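PDB 3LQY: putative isochorismatase hydrolase from Oleispira antarctica, which probably acts as a hydrolase of the isochorismatase family, although its natural substrate is not established. Local coordinates for residues A9-D14 / P53-R58. Residues are numbered along the deposited sequence; the frame is centred on the assembly and turned at random.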
loop_
_atom_site.group_PDB
_atom_site.type_symbol
_atom_site.label_atom_id
_atom_site.label_comp_id
_atom_site.label_asym_id
_atom_site.label_seq_id
_atom_site.Cartn_x
_atom_site.Cartn_y
_atom_site.Cartn_z
ATOM N N ALA A 9 -10.177 -0.081 -7.711
ATOM C CA ALA A 9 -9.637 -1.172 -6.925
ATOM C C ALA A 9 -8.968 -0.596 -5.689
ATOM O O ALA A 9 -8.278 0.438 -5.758
ATOM C CB ALA A 9 -8.615 -1.931 -7.749
ATOM N N LEU A 10 -9.152 -1.233 -4.546
ATOM C CA LEU A 10 -8.335 -0.919 -3.361
ATOM C C LEU A 10 -7.066 -1.752 -3.454
ATOM O O LEU A 10 -7.114 -2.965 -3.670
ATOM C CB LEU A 10 -9.101 -1.166 -2.068
ATOM C CG LEU A 10 -8.393 -1.113 -0.706
ATOM C CD1 LEU A 10 -8.122 0.374 -0.294
ATOM C CD2 LEU A 10 -9.266 -1.897 0.297
ATOM N N LEU A 11 -5.929 -1.066 -3.358
ATOM C CA LEU A 11 -4.613 -1.657 -3.571
ATOM C C LEU A 11 -3.830 -1.512 -2.296
ATOM O O LEU A 11 -3.447 -0.395 -1.884
ATOM C CB LEU A 11 -3.887 -0.974 -4.720
ATOM C CG LEU A 11 -2.586 -1.578 -5.248
ATOM C CD1 LEU A 11 -2.777 -2.997 -5.684
ATOM C CD2 LEU A 11 -2.090 -0.744 -6.422
ATOM N N LEU A 12 -3.578 -2.637 -1.658
ATOM C CA LEU A 12 -2.926 -2.615 -0.391
ATOM C C LEU A 12 -1.494 -3.053 -0.600
ATOM O O LEU A 12 -1.217 -4.195 -0.984
ATOM C CB LEU A 12 -3.656 -3.568 0.581
ATOM C CG LEU A 12 -5.183 -3.323 0.719
ATOM C CD1 LEU A 12 -6.039 -4.106 -0.306
ATOM C CD2 LEU A 12 -5.665 -3.613 2.144
ATOM N N ILE A 13 -0.570 -2.153 -0.305
ATOM C CA ILE A 13 0.857 -2.383 -0.549
ATOM C C ILE A 13 1.575 -2.794 0.716
ATOM O O ILE A 13 1.778 -1.987 1.603
ATOM C CB ILE A 13 1.551 -1.079 -1.093
ATOM C CG1 ILE A 13 0.860 -0.579 -2.367
ATOM C CG2 ILE A 13 3.035 -1.370 -1.363
ATOM C CD1 ILE A 13 0.946 -1.538 -3.551
ATOM N N ASP A 14 1.910 -4.086 0.809
ATOM C CA ASP A 14 2.854 -4.598 1.763
ATOM C C ASP A 14 2.504 -4.310 3.210
ATOM O O ASP A 14 3.370 -3.905 3.979
ATOM C CB ASP A 14 4.293 -4.115 1.506
ATOM C CG ASP A 14 4.848 -4.503 0.143
ATOM O OD1 ASP A 14 4.189 -5.228 -0.608
ATOM O OD2 ASP A 14 5.973 -4.001 -0.198
ATOM N N PRO A 53 -13.480 -4.268 -6.376
ATOM C CA PRO A 53 -12.203 -4.959 -6.474
ATOM C C PRO A 53 -11.217 -4.615 -5.336
ATOM O O PRO A 53 -11.070 -3.441 -4.955
ATOM C CB PRO A 53 -11.659 -4.472 -7.825
ATOM C CG PRO A 53 -12.834 -4.097 -8.582
ATOM C CD PRO A 53 -13.750 -3.483 -7.592
ATOM N N VAL A 54 -10.566 -5.650 -4.811
ATOM C CA VAL A 54 -9.502 -5.518 -3.819
ATOM C C VAL A 54 -8.282 -6.299 -4.307
ATOM O O VAL A 54 -8.396 -7.505 -4.598
ATOM C CB VAL A 54 -9.940 -6.062 -2.452
ATOM C CG1 VAL A 54 -8.809 -5.946 -1.454
ATOM C CG2 VAL A 54 -11.138 -5.291 -1.961
ATOM N N VAL A 55 -7.138 -5.607 -4.427
ATOM C CA VAL A 55 -5.883 -6.254 -4.808
ATOM C C VAL A 55 -4.797 -5.992 -3.767
ATOM O O VAL A 55 -4.625 -4.856 -3.288
ATOM C CB VAL A 55 -5.359 -5.809 -6.166
ATOM C CG1 VAL A 55 -4.093 -6.582 -6.537
ATOM C CG2 VAL A 55 -6.400 -5.965 -7.247
ATOM N N HIS A 56 -4.066 -7.062 -3.444
ATOM C CA HIS A 56 -2.974 -7.000 -2.473
ATOM C C HIS A 56 -1.614 -7.135 -3.133
ATOM O O HIS A 56 -1.436 -7.874 -4.125
ATOM C CB HIS A 56 -3.109 -8.151 -1.434
ATOM C CG HIS A 56 -4.447 -8.219 -0.773
ATOM N ND1 HIS A 56 -4.702 -7.644 0.454
ATOM C CD2 HIS A 56 -5.610 -8.798 -1.172
ATOM C CE1 HIS A 56 -5.959 -7.896 0.794
ATOM N NE2 HIS A 56 -6.535 -8.574 -0.183
ATOM N N VAL A 57 -0.634 -6.487 -2.524
ATOM C CA VAL A 57 0.730 -6.586 -2.995
ATOM C C VAL A 57 1.555 -6.972 -1.784
ATOM O O VAL A 57 1.295 -6.487 -0.716
ATOM C CB VAL A 57 1.206 -5.264 -3.579
ATOM C CG1 VAL A 57 2.689 -5.324 -3.826
ATOM C CG2 VAL A 57 0.415 -4.945 -4.892
ATOM N N ARG A 58 2.519 -7.865 -1.976
ATOM C CA ARG A 58 3.335 -8.383 -0.931
ATOM C C ARG A 58 4.768 -8.493 -1.435
ATOM O O ARG A 58 4.993 -8.901 -2.558
ATOM C CB ARG A 58 2.787 -9.782 -0.568
ATOM C CG ARG A 58 3.122 -10.279 0.764
ATOM C CD ARG A 58 2.388 -11.583 1.130
ATOM N NE ARG A 58 2.787 -12.763 0.332
ATOM C CZ ARG A 58 3.922 -13.444 0.475
ATOM N NH1 ARG A 58 4.797 -13.120 1.421
ATOM N NH2 ARG A 58 4.170 -14.501 -0.312
#
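Leu12 and His56 both turn CG beside their own backbone N (chi1 -53° each), which sets Leu12 CD1 over a face of the His56 imidazole, a CH-pi contact 4.2 Å from CD1 to the ring centroid. The same methyl meets Val54 CG1 at 3.5 Å, so one leucine branch bridges two alternate residues of the neighbouring strand. On that face Leu10 and Val54 carry the sheet onto helix 33-49, through Leu43, Leu44 and Phe47; this helix links the two parallel strands in a beta-alpha-beta crossover. His56 NE2 is hydrogen-bonded to Glu88. The other face belongs to Leu11, Ile13, Val55 and Val57. Leu11, with CG anti to its backbone N, reaches diagonally across the strands, its CD1 lying 3.8 Å from Val57 CG2; Ile13 lies alongside Val57, pointing the same way, with Ile13 CD1 3.7 Å from Val57 CG2. An alanine in place of Val57 would remove CG2, the methyl that Leu11 and Ile13 share, and would probably leave a gap beside their CD1 atoms. Between the faces runs a parallel ladder of five backbone bonds, from Leu10 N to Pro53 O at one end to Asp14 N and Val57 O, 2.9 Å apart, at the other. In this last bond the donor stands 41° out of the carbonyl plane, where the chain leaves the strand. Asp14 OD1 comes within 3.3 Å of Arg58 CA, and OD2 has a long, weak ion pair with Lys93. Strand 9-13 also bonds to strand 115-121 on its other edge; main-chain bonds thus fix the register, while mostly apolar side chains pack across the strand pair on both faces.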